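Local coordinates for possible substrate binding protein of ABC transporter system (Rhodopseudomonas palustris, PDB 3N0X) that probably serves as the substrate-binding component of an ABC transporter for branched-chain amino acids or related solutes, at residues S132-I137 / E163-T168; V142-L147 / T168-A173; L172-Y177 / Q190-A195; K203-I208 / Y227-S232. All blocks are in the same frame, centred on the assembly; numbering follows the deposited sequence.

Contact 1. Residues S132-I137 / E163-T168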
loop_
_atom_site.group_PDB
_atom_site.type_symbol
_atom_site.label_atom_id
_atom_site.label_comp_id
_atom_site.label_asym_id
_atom_site.label_seq_id
_atom_site.Cartn_x
_atom_site.Cartn_y
_atom_site.Cartn_z
ATOM N N SER A 132 -1.116 10.759 -1.436
ATOM C CA SER A 132 -2.440 10.607 -1.991
ATOM C C SER A 132 -3.495 11.280 -1.094
ATOM O O SER A 132 -4.447 11.871 -1.594
ATOM C CB SER A 132 -2.787 9.124 -2.216
ATOM O OG SER A 132 -2.873 8.390 -1.002
ATOM N N ASN A 133 -3.366 11.159 0.218
ATOM C CA ASN A 133 -4.289 11.849 1.122
ATOM C C ASN A 133 -4.255 13.363 0.992
ATOM O O ASN A 133 -5.285 14.022 0.951
ATOM C CB ASN A 133 -4.080 11.384 2.566
ATOM C CG ASN A 133 -4.807 10.097 2.854
ATOM O OD1 ASN A 133 -5.962 10.134 3.319
ATOM N ND2 ASN A 133 -4.186 8.959 2.545
ATOM N N ALA A 134 -3.052 13.923 0.883
ATOM C CA ALA A 134 -2.912 15.372 0.737
ATOM C C ALA A 134 -3.531 15.856 -0.564
ATOM O O ALA A 134 -4.229 16.874 -0.592
ATOM C CB ALA A 134 -1.429 15.786 0.810
ATOM N N VAL A 135 -3.285 15.128 -1.664
ATOM C CA VAL A 135 -3.827 15.476 -2.962
ATOM C C VAL A 135 -5.364 15.303 -2.950
ATOM O O VAL A 135 -6.090 16.120 -3.568
ATOM C CB VAL A 135 -3.151 14.626 -4.075
ATOM C CG1 VAL A 135 -3.885 14.749 -5.410
ATOM C CG2 VAL A 135 -1.657 15.011 -4.175
ATOM N N ALA A 136 -5.862 14.299 -2.230
ATOM C CA ALA A 136 -7.292 14.070 -2.161
ATOM C C ALA A 136 -8.012 15.241 -1.467
ATOM O O ALA A 136 -8.991 15.780 -2.016
ATOM C CB ALA A 136 -7.593 12.767 -1.395
ATOM N N ILE A 137 -7.521 15.651 -0.292
ATOM C CA ILE A 137 -8.292 16.581 0.534
ATOM C C ILE A 137 -7.841 18.035 0.469
ATOM O O ILE A 137 -8.535 18.926 0.915
ATOM C CB ILE A 137 -8.344 16.108 2.003
ATOM C CG1 ILE A 137 -6.986 16.279 2.717
ATOM C CG2 ILE A 137 -8.817 14.629 2.062
ATOM C CD1 ILE A 137 -7.025 15.914 4.242
ATOM N N GLU A 163 4.514 18.310 2.358
ATOM C CA GLU A 163 5.142 18.735 1.117
ATOM C C GLU A 163 4.150 18.683 -0.055
ATOM O O GLU A 163 4.093 19.631 -0.855
ATOM C CB GLU A 163 6.424 17.946 0.878
ATOM C CG GLU A 163 7.149 18.271 -0.425
ATOM C CD GLU A 163 7.643 19.718 -0.548
ATOM O OE1 GLU A 163 7.875 20.405 0.479
ATOM O OE2 GLU A 163 7.819 20.161 -1.704
ATOM N N ALA A 164 3.361 17.599 -0.179
ATOM C CA ALA A 164 2.337 17.545 -1.218
ATOM C C ALA A 164 1.244 18.597 -1.058
ATOM O O ALA A 164 0.702 19.126 -2.036
ATOM C CB ALA A 164 1.709 16.118 -1.286
ATOM N N LEU A 165 0.877 18.861 0.192
ATOM C CA LEU A 165 -0.198 19.777 0.481
ATOM C C LEU A 165 0.142 21.172 0.013
ATOM O O LEU A 165 -0.760 21.926 -0.365
ATOM C CB LEU A 165 -0.525 19.775 1.964
ATOM C CG LEU A 165 -1.885 20.398 2.306
ATOM C CD1 LEU A 165 -2.993 19.350 2.025
ATOM C CD2 LEU A 165 -1.904 20.874 3.794
ATOM N N ALA A 166 1.430 21.506 0.032
ATOM C CA ALA A 166 1.874 22.878 -0.295
ATOM C C ALA A 166 1.483 23.325 -1.698
ATOM O O ALA A 166 1.220 24.498 -1.923
ATOM C CB ALA A 166 3.407 23.038 -0.049
ATOM N N LYS A 167 1.353 22.383 -2.624
ATOM C CA LYS A 167 1.034 22.699 -3.991
ATOM C C LYS A 167 -0.490 22.685 -4.263
ATOM O O LYS A 167 -0.926 23.017 -5.366
ATOM C CB LYS A 167 1.776 21.706 -4.901
ATOM C CG LYS A 167 3.019 21.070 -4.211
ATOM N N THR A 168 -1.298 22.354 -3.253
ATOM C CA THR A 168 -2.731 22.155 -3.448
ATOM C C THR A 168 -3.617 23.378 -3.224
ATOM O O THR A 168 -4.791 23.360 -3.611
ATOM C CB THR A 168 -3.292 21.075 -2.482
ATOM O OG1 THR A 168 -3.293 21.557 -1.117
ATOM C CG2 THR A 168 -2.504 19.749 -2.598
#
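Ala134 and Ala164 meet methyl to methyl where two helices of an alpha/beta lobe of this periplasmic binding protein fold, 126-137 and 152-165, pack on each other near their C-terminal ends. The pair illustrates how small side chains let helix backbones come close: CB of Ala134 lies 3.8 Å from CB of Ala164, and no hydrogen bond crosses between the segments. One residue on, Leu165 reaches over from the flank. Its CG stands anti to the backbone N (chi1 -164°), and its CD1 branch touches both Ala134 CB, at 4.1 Å, and Ala134 O, at 3.8 Å. The same leucine also rests on Ile144 of the adjoining strand. From Leu165 to Thr168 the chain makes a type I beta turn. Thr168 then faces helix 126-137 with a methyl group, CG2 approaching Ala134 O at 3.9 Å, while its hydroxyl bonds back to Leu165 O and also accepts from Ala170 N. Leu165 O is gripped twice by Thr168, through the backbone N at 3.0 Å and through OG1, so two donors of one residue share a single carbonyl oxygen. The hydroxyl bond is the shorter, with Thr168 OG1 2.7 Å from Leu165 O, in the carbonyl plane and on a lone pair.

Contact 2. Residues V142-L147 / T168-A173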
loop_
_atom_site.group_PDB
_atom_site.type_symbol
_atom_site.label_atom_id
_atom_site.label_comp_id
_atom_site.label_asym_id
_atom_site.label_seq_id
_atom_site.Cartn_x
_atom_site.Cartn_y
_atom_site.Cartn_z
ATOM N N VAL A 142 -9.371 25.244 2.220
ATOM C CA VAL A 142 -9.240 24.198 3.230
ATOM C C VAL A 142 -8.048 24.489 4.152
ATOM O O VAL A 142 -6.964 24.848 3.679
ATOM C CB VAL A 142 -9.013 22.838 2.561
ATOM C CG1 VAL A 142 -8.722 21.743 3.601
ATOM C CG2 VAL A 142 -10.223 22.443 1.682
ATOM N N THR A 143 -8.262 24.320 5.468
ATOM C CA THR A 143 -7.195 24.390 6.465
ATOM C C THR A 143 -7.163 23.053 7.177
ATOM O O THR A 143 -8.216 22.548 7.566
ATOM C CB THR A 143 -7.429 25.525 7.480
ATOM O OG1 THR A 143 -7.593 26.757 6.736
ATOM C CG2 THR A 143 -6.237 25.668 8.468
ATOM N N ILE A 144 -5.947 22.518 7.364
ATOM C CA ILE A 144 -5.719 21.214 7.925
ATOM C C ILE A 144 -4.845 21.319 9.180
ATOM O O ILE A 144 -3.929 22.137 9.258
ATOM C CB ILE A 144 -5.056 20.298 6.880
ATOM C CG1 ILE A 144 -6.085 20.040 5.778
ATOM C CG2 ILE A 144 -4.601 18.961 7.496
ATOM C CD1 ILE A 144 -5.534 19.586 4.526
ATOM N N ALA A 145 -5.172 20.507 10.196
ATOM C CA ALA A 145 -4.267 20.221 11.290
ATOM C C ALA A 145 -4.009 18.730 11.261
ATOM O O ALA A 145 -4.949 17.931 11.029
ATOM C CB ALA A 145 -4.896 20.580 12.664
ATOM N N THR A 146 -2.786 18.321 11.564
ATOM C CA THR A 146 -2.470 16.900 11.534
ATOM C C THR A 146 -2.249 16.336 12.945
ATOM O O THR A 146 -1.773 17.013 13.838
ATOM C CB THR A 146 -1.215 16.605 10.656
ATOM O OG1 THR A 146 -0.073 17.305 11.166
ATOM C CG2 THR A 146 -1.450 17.005 9.125
ATOM N N LEU A 147 -2.591 15.056 13.110
ATOM C CA LEU A 147 -2.301 14.313 14.331
ATOM C C LEU A 147 -1.562 13.057 13.898
ATOM O O LEU A 147 -2.011 12.316 13.013
ATOM C CB LEU A 147 -3.578 13.918 15.071
ATOM C CG LEU A 147 -3.440 12.993 16.289
ATOM C CD1 LEU A 147 -2.583 13.659 17.368
ATOM C CD2 LEU A 147 -4.857 12.627 16.815
ATOM N N THR A 168 -1.298 22.354 -3.253
ATOM C CA THR A 168 -2.731 22.155 -3.448
ATOM C C THR A 168 -3.617 23.378 -3.224
ATOM O O THR A 168 -4.791 23.360 -3.611
ATOM C CB THR A 168 -3.292 21.075 -2.482
ATOM O OG1 THR A 168 -3.293 21.557 -1.117
ATOM C CG2 THR A 168 -2.504 19.749 -2.598
ATOM N N GLY A 169 -3.090 24.404 -2.570
ATOM C CA GLY A 169 -3.908 25.553 -2.141
ATOM C C GLY A 169 -4.419 25.477 -0.693
ATOM O O GLY A 169 -4.844 26.494 -0.125
ATOM N N ALA A 170 -4.349 24.299 -0.066
ATOM C CA ALA A 170 -4.728 24.150 1.342
ATOM C C ALA A 170 -3.621 24.667 2.256
ATOM O O ALA A 170 -2.450 24.650 1.878
ATOM C CB ALA A 170 -4.987 22.675 1.651
ATOM N N THR A 171 -4.020 25.088 3.456
ATOM C CA THR A 171 -3.092 25.609 4.474
ATOM C C THR A 171 -2.975 24.561 5.577
ATOM O O THR A 171 -3.982 23.966 5.970
ATOM C CB THR A 171 -3.630 26.941 5.054
ATOM O OG1 THR A 171 -3.670 27.911 3.993
ATOM C CG2 THR A 171 -2.757 27.477 6.173
ATOM N N LEU A 172 -1.763 24.363 6.080
ATOM C CA LEU A 172 -1.513 23.519 7.248
ATOM C C LEU A 172 -1.358 24.414 8.457
ATOM O O LEU A 172 -0.387 25.156 8.560
ATOM C CB LEU A 172 -0.256 22.669 7.049
ATOM C CG LEU A 172 0.193 21.800 8.230
ATOM C CD1 LEU A 172 -0.866 20.747 8.519
ATOM C CD2 LEU A 172 1.585 21.167 7.989
ATOM N N ALA A 173 -2.302 24.348 9.385
ATOM C CA ALA A 173 -2.309 25.230 10.549
ATOM C C ALA A 173 -1.387 24.759 11.669
ATOM O O ALA A 173 -0.767 25.566 12.367
ATOM C CB ALA A 173 -3.714 25.319 11.102
HETATM O O HOH W 1 -6.775 27.254 1.825
#
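Leu172 lies against Ile144 and Thr146 where two parallel strands pair, the two strands of a beta-alpha-beta unit in which helix 152-165 connects 142-149 to 171-178. From its CB, the leucine chain carries CG anti to the backbone N (chi1 176°), and one branch beyond it, CD1, turns back over the neighbouring strand. Leu172 CD1 approaches Ile144 O at 3.4 Å, meets Thr146 CG2 at 3.8 Å with the two side chains crossing at about a right angle, and lies at a looser distance from Ile144 CG2. Helix 152-165 covers the same face, Lys162 touching the leucine and Leu165 the isoleucine. Thr143 and Thr171 put their side chains on the other face, where Thr143 CG2 packs against Ala173 CB at 3.7 Å.

Beneath these side chains runs the alternating bonding of parallel strands: Thr171 N donates to Val142 O, Ile144 N to Thr171 O, and Ala173 N to Ile144 O. The approach to the strand is shaped by an ST turn, Ala170 N donating to Thr168 OG1 at 3.1 Å. Gly169 follows with a positive phi of 95°, at which a CB would be jammed against the carbonyl O of Thr168, so the position suits glycine. A water extends the pairing past the first strand bond, donating to Gly169 O at 2.8 Å and to Val142 O at 3.0 Å.

Contact 3. Residues L172-Y177 / Q190-A195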
loop_
_atom_site.group_PDB
_atom_site.type_symbol
_atom_site.label_atom_id
_atom_site.label_comp_id
_atom_site.label_asym_id
_atom_site.label_seq_id
_atom_site.Cartn_x
_atom_site.Cartn_y
_atom_site.Cartn_z
ATOM N N LEU A 172 -1.763 24.363 6.080
ATOM C CA LEU A 172 -1.513 23.519 7.248
ATOM C C LEU A 172 -1.358 24.414 8.457
ATOM O O LEU A 172 -0.387 25.156 8.560
ATOM C CB LEU A 172 -0.256 22.669 7.049
ATOM C CG LEU A 172 0.193 21.800 8.230
ATOM C CD1 LEU A 172 -0.866 20.747 8.519
ATOM C CD2 LEU A 172 1.585 21.167 7.989
ATOM N N ALA A 173 -2.302 24.348 9.385
ATOM C CA ALA A 173 -2.309 25.230 10.549
ATOM C C ALA A 173 -1.387 24.759 11.669
ATOM O O ALA A 173 -0.767 25.566 12.367
ATOM C CB ALA A 173 -3.714 25.319 11.102
ATOM N N THR A 174 -1.347 23.451 11.901
ATOM C CA THR A 174 -0.565 22.914 13.053
ATOM C C THR A 174 -0.351 21.432 12.863
ATOM O O THR A 174 -1.099 20.788 12.112
ATOM C CB THR A 174 -1.236 23.165 14.417
ATOM O OG1 THR A 174 -0.262 22.956 15.450
ATOM C CG2 THR A 174 -2.477 22.259 14.662
ATOM N N GLU A 175 0.702 20.922 13.509
ATOM C CA GLU A 175 1.062 19.498 13.535
ATOM C C GLU A 175 1.215 19.089 14.977
ATOM O O GLU A 175 1.947 19.749 15.743
ATOM C CB GLU A 175 2.378 19.259 12.799
ATOM C CG GLU A 175 2.466 19.684 11.372
ATOM C CD GLU A 175 3.904 19.720 10.887
ATOM O OE1 GLU A 175 4.684 18.736 11.072
ATOM O OE2 GLU A 175 4.292 20.796 10.379
ATOM N N GLU A 176 0.468 18.071 15.390
ATOM C CA GLU A 176 0.588 17.529 16.728
ATOM C C GLU A 176 1.182 16.130 16.656
ATOM O O GLU A 176 0.711 15.269 15.870
ATOM C CB GLU A 176 -0.781 17.480 17.422
ATOM C CG GLU A 176 -1.303 18.818 17.784
ATOM C CD GLU A 176 -0.656 19.347 19.080
ATOM O OE1 GLU A 176 -0.001 18.548 19.829
ATOM O OE2 GLU A 176 -0.857 20.529 19.397
ATOM N N TYR A 177 2.169 15.877 17.517
ATOM C CA TYR A 177 2.818 14.562 17.642
ATOM C C TYR A 177 2.720 14.112 19.078
ATOM O O TYR A 177 3.166 14.821 19.961
ATOM C CB TYR A 177 4.286 14.618 17.202
ATOM C CG TYR A 177 4.460 15.034 15.778
ATOM C CD1 TYR A 177 4.260 14.138 14.739
ATOM C CD2 TYR A 177 4.748 16.366 15.453
ATOM C CE1 TYR A 177 4.382 14.525 13.420
ATOM C CE2 TYR A 177 4.833 16.780 14.116
ATOM C CZ TYR A 177 4.657 15.846 13.109
ATOM O OH TYR A 177 4.744 16.239 11.766
ATOM N N GLN A 190 -8.416 18.966 22.012
ATOM C CA GLN A 190 -8.730 20.366 22.255
ATOM C C GLN A 190 -7.737 21.319 21.577
ATOM O O GLN A 190 -8.148 22.340 21.018
ATOM C CB GLN A 190 -8.909 20.673 23.746
ATOM C CG GLN A 190 -9.661 21.981 23.942
ATOM C CD GLN A 190 -11.101 21.939 23.419
ATOM O OE1 GLN A 190 -11.855 21.012 23.699
ATOM N NE2 GLN A 190 -11.469 22.947 22.623
ATOM N N ARG A 191 -6.451 20.967 21.572
ATOM C CA ARG A 191 -5.466 21.799 20.876
ATOM C C ARG A 191 -5.776 21.855 19.387
ATOM O O ARG A 191 -5.675 22.917 18.749
ATOM C CB ARG A 191 -4.030 21.313 21.112
ATOM C CG ARG A 191 -3.593 21.428 22.593
ATOM C CD ARG A 191 -2.083 21.363 22.713
ATOM N NE ARG A 191 -1.503 20.090 22.286
ATOM C CZ ARG A 191 -1.389 19.017 23.069
ATOM N NH1 ARG A 191 -1.857 19.055 24.314
ATOM N NH2 ARG A 191 -0.830 17.900 22.611
ATOM N N LEU A 192 -6.110 20.701 18.818
ATOM C CA LEU A 192 -6.461 20.638 17.398
ATOM C C LEU A 192 -7.707 21.451 17.101
ATOM O O LEU A 192 -7.752 22.224 16.136
ATOM C CB LEU A 192 -6.636 19.172 16.963
ATOM C CG LEU A 192 -5.368 18.313 16.960
ATOM C CD1 LEU A 192 -5.754 16.846 16.949
ATOM C CD2 LEU A 192 -4.468 18.637 15.758
ATOM N N PHE A 193 -8.723 21.296 17.934
ATOM C CA PHE A 193 -9.956 22.070 17.737
ATOM C C PHE A 193 -9.673 23.560 17.873
ATOM O O PHE A 193 -10.139 24.368 17.046
ATOM C CB PHE A 193 -11.031 21.697 18.759
ATOM C CG PHE A 193 -11.510 20.292 18.686
ATOM C CD1 PHE A 193 -11.313 19.497 17.587
ATOM C CD2 PHE A 193 -12.217 19.761 19.754
ATOM C CE1 PHE A 193 -11.779 18.208 17.542
ATOM C CE2 PHE A 193 -12.684 18.456 19.704
ATOM C CZ PHE A 193 -12.476 17.688 18.604
ATOM N N ASP A 194 -8.906 23.940 18.900
ATOM C CA ASP A 194 -8.591 25.366 19.102
ATOM C C ASP A 194 -7.776 25.963 17.951
ATOM O O ASP A 194 -7.971 27.138 17.585
ATOM C CB ASP A 194 -7.901 25.613 20.439
ATOM C CG ASP A 194 -8.840 25.400 21.622
ATOM O OD1 ASP A 194 -10.090 25.278 21.441
ATOM O OD2 ASP A 194 -8.318 25.326 22.752
ATOM N N ALA A 195 -6.916 25.149 17.338
ATOM C CA ALA A 195 -6.138 25.561 16.178
ATOM C C ALA A 195 -6.950 25.796 14.890
ATOM O O ALA A 195 -6.456 26.422 13.949
ATOM C CB ALA A 195 -5.029 24.526 15.880
#
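The edge strand 171-178 of the parallel sheet of an alpha/beta lobe and the helix 186-196 that follows it in the chain, running antiparallel to it, are held together here by a salt bridge over an apolar patch. Glu176 and Arg191 provide the bridge, their side chains crossing at about a right angle. Arg191 grips the carboxylate side-on with two nitrogens: NH2 donates to Glu176 OE1 at 3.0 Å, and NE to Glu176 OE2, also at 3.0 Å, with a further weak bond from NE to OE1. Both oxygens lie almost in the guanidinium plane, yet the carboxylate is turned 49° from that plane and is met from above its own. A bend at chi2 (-80°) sets CD of Glu176 off the extended line; Glu176 and Leu192 slide past each other in opposite directions, Glu176 CG 3.8 Å from Leu192 CD2. Two residues back along the strand, Thr174 turns its methyl to the helix, CG2 lying 3.6 Å from Ala195 CB. The strand is thus flanked by two helices: 186-196 lies over Thr174 and Glu176, while 152-165 lies on the side of Glu175 and Tyr177, with Lys162 forming a salt bridge with Glu175 and Arg155 a cation-pi contact with Tyr177.

Contact 4. Residues K203-I208 / Y227-S232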
loop_
_atom_site.group_PDB
_atom_site.type_symbol
_atom_site.label_atom_id
_atom_site.label_comp_id
_atom_site.label_asym_id
_atom_site.label_seq_id
_atom_site.Cartn_x
_atom_site.Cartn_y
_atom_site.Cartn_z
ATOM N N LYS A 203 -12.460 23.079 7.497
ATOM C CA LYS A 203 -11.421 22.726 8.470
ATOM C C LYS A 203 -11.408 21.223 8.653
ATOM O O LYS A 203 -12.463 20.621 8.867
ATOM C CB LYS A 203 -11.697 23.415 9.782
ATOM C CG LYS A 203 -11.609 24.948 9.718
ATOM C CD LYS A 203 -12.938 25.586 9.733
ATOM C CE LYS A 203 -13.559 25.545 11.094
ATOM N NZ LYS A 203 -14.998 26.013 11.074
ATOM N N ILE A 204 -10.222 20.632 8.570
ATOM C CA ILE A 204 -10.049 19.180 8.602
ATOM C C ILE A 204 -8.891 18.805 9.524
ATOM O O ILE A 204 -7.826 19.433 9.450
ATOM C CB ILE A 204 -9.743 18.610 7.210
ATOM C CG1 ILE A 204 -10.792 19.058 6.164
ATOM C CG2 ILE A 204 -9.673 17.049 7.261
ATOM C CD1 ILE A 204 -10.452 18.624 4.703
ATOM N N ILE A 205 -9.104 17.824 10.386
ATOM C CA ILE A 205 -8.022 17.176 11.146
ATOM C C ILE A 205 -7.722 15.917 10.350
ATOM O O ILE A 205 -8.607 15.050 10.209
ATOM C CB ILE A 205 -8.423 16.813 12.604
ATOM C CG1 ILE A 205 -8.714 18.101 13.398
ATOM C CG2 ILE A 205 -7.341 15.946 13.239
ATOM C CD1 ILE A 205 -9.405 17.839 14.725
ATOM N N TRP A 206 -6.485 15.780 9.872
ATOM C CA TRP A 206 -6.044 14.574 9.164
ATOM C C TRP A 206 -5.185 13.757 10.126
ATOM O O TRP A 206 -4.224 14.269 10.710
ATOM C CB TRP A 206 -5.288 14.902 7.860
ATOM C CG TRP A 206 -4.932 13.679 7.115
ATOM C CD1 TRP A 206 -5.779 12.938 6.362
ATOM C CD2 TRP A 206 -3.655 13.029 7.030
ATOM N NE1 TRP A 206 -5.125 11.855 5.814
ATOM C CE2 TRP A 206 -3.816 11.883 6.193
ATOM C CE3 TRP A 206 -2.391 13.294 7.561
ATOM C CZ2 TRP A 206 -2.760 11.018 5.890
ATOM C CZ3 TRP A 206 -1.335 12.414 7.249
ATOM C CH2 TRP A 206 -1.537 11.300 6.416
ATOM N N VAL A 207 -5.549 12.489 10.291
ATOM C CA VAL A 207 -4.873 11.598 11.212
ATOM C C VAL A 207 -4.060 10.550 10.442
ATOM O O VAL A 207 -4.524 9.973 9.422
ATOM C CB VAL A 207 -5.894 10.909 12.103
ATOM C CG1 VAL A 207 -5.199 9.988 13.146
ATOM C CG2 VAL A 207 -6.758 11.951 12.851
ATOM N N ILE A 208 -2.854 10.288 10.938
ATOM C CA ILE A 208 -2.065 9.168 10.478
ATOM C C ILE A 208 -1.763 8.373 11.759
ATOM O O ILE A 208 -1.269 8.930 12.746
ATOM C CB ILE A 208 -0.787 9.550 9.681
ATOM C CG1 ILE A 208 0.025 8.291 9.350
ATOM C CG2 ILE A 208 0.057 10.561 10.450
ATOM C CD1 ILE A 208 1.216 8.528 8.423
ATOM N N TYR A 227 -17.528 22.600 16.047
ATOM C CA TYR A 227 -16.598 23.653 15.636
ATOM C C TYR A 227 -16.489 23.787 14.120
ATOM O O TYR A 227 -15.639 24.526 13.628
ATOM C CB TYR A 227 -15.212 23.328 16.131
ATOM C CG TYR A 227 -15.076 23.343 17.617
ATOM C CD1 TYR A 227 -15.198 24.521 18.312
ATOM C CD2 TYR A 227 -14.781 22.196 18.311
ATOM C CE1 TYR A 227 -15.041 24.562 19.679
ATOM C CE2 TYR A 227 -14.595 22.237 19.675
ATOM C CZ TYR A 227 -14.740 23.432 20.340
ATOM O OH TYR A 227 -14.576 23.468 21.703
ATOM N N GLY A 228 -17.330 23.067 13.389
ATOM C CA GLY A 228 -17.258 22.992 11.954
ATOM C C GLY A 228 -15.986 22.318 11.465
ATOM O O GLY A 228 -15.451 22.678 10.416
ATOM N N ILE A 229 -15.517 21.318 12.204
ATOM C CA ILE A 229 -14.327 20.555 11.827
ATOM C C ILE A 229 -14.705 19.150 11.392
ATOM O O ILE A 229 -15.543 18.501 12.054
ATOM C CB ILE A 229 -13.336 20.497 13.015
ATOM C CG1 ILE A 229 -12.885 21.885 13.411
ATOM C CG2 ILE A 229 -12.119 19.603 12.701
ATOM C CD1 ILE A 229 -12.170 21.966 14.793
ATOM N N GLU A 230 -14.081 18.684 10.309
ATOM C CA GLU A 230 -14.232 17.334 9.760
ATOM C C GLU A 230 -13.008 16.534 10.123
ATOM O O GLU A 230 -11.918 17.100 10.219
ATOM C CB GLU A 230 -14.225 17.371 8.216
ATOM C CG GLU A 230 -15.478 17.816 7.543
ATOM C CD GLU A 230 -15.424 17.520 6.053
ATOM O OE1 GLU A 230 -15.229 16.328 5.685
ATOM O OE2 GLU A 230 -15.552 18.483 5.259
ATOM N N LEU A 231 -13.160 15.229 10.304
ATOM C CA LEU A 231 -12.025 14.334 10.482
ATOM C C LEU A 231 -11.736 13.640 9.173
ATOM O O LEU A 231 -12.632 13.457 8.353
ATOM C CB LEU A 231 -12.330 13.258 11.515
ATOM C CG LEU A 231 -12.701 13.691 12.935
ATOM C CD1 LEU A 231 -12.896 12.435 13.847
ATOM C CD2 LEU A 231 -11.687 14.701 13.536
ATOM N N SER A 232 -10.474 13.309 8.952
ATOM C CA SER A 232 -10.012 12.617 7.755
ATOM C C SER A 232 -8.887 11.671 8.116
ATOM O O SER A 232 -8.085 11.937 9.004
ATOM C CB SER A 232 -9.565 13.624 6.677
ATOM O OG SER A 232 -9.053 13.037 5.469
HETATM O O HOH W 2 -15.310 22.433 7.890
HETATM O O HOH W 3 -16.481 24.976 8.620
#
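Ile204 and Ser232 press together where two parallel strands of a beta-alpha-beta unit, 202-207 and 229-233, pair: Ile204 CG2 lies only 3.5 Å from Ser232 CB, tighter than usual for carbon atoms. Ser232 OG sits at the edge of the Trp206 ring, in its plane, 3.4 Å from CD1. Neither polar group relies on the other, since Ser232 OG is hydrogen-bonded to Glu251 O and Trp206 NE1 to Asn133 OD1. On the alternate face, Ile205 crosses Ile229 obliquely, with CG1 3.8 Å from Ile229 CG2, and lies beside Leu231, pointing the same way.

The strand backbones set this register. Glu230 N donates to Lys203 O, Ile205 N to Glu230 O, Ser232 N to Ile205 O and Val207 N to Ser232 O. At the other end of the pairing, the Lys203 chain is bent at chi2 and chi3, and its NZ donates to Tyr227 O at 3.0 Å, on a lone pair, with a weaker bond to Gly228 O. Lys203 N donates to a water at 2.9 Å, whose link to Gly228 O is doubtful.

Around this pair, helix 186-196 covers Ile205 through Leu192, Phe193 and Leu196, and helix 215-221 meets Leu231 and Val207. On the other face Trp206 stacks on Phe161 of helix 152-165, while strand 142-149 pairs with 202-207 on the side away from 229-233.

How the contacts relate
Followed from the N terminus, the chain first leaves helix 126-137, runs through strand 142-149 and returns along helix 152-165, where contact 1 closes that loop. Contact 2 crosses it: it opens on the intervening strand and closes just beyond contact 1, at strand 171-178, with Thr168 common to both. Contact 3 begins on the residues where contact 2 ends, Leu172 and Ala173, and closes on helix 186-196. Contact 4 follows in series and closes the loop through helix 215-221, pairing strands 202-207 and 229-233. Contacts 2 and 4 are the two flanking pairings of one parallel four-stranded sheet, joined through the 142-149/202-207 pairing between them, while contact 1 joins helices on one face and contact 3 attaches a helix to the other.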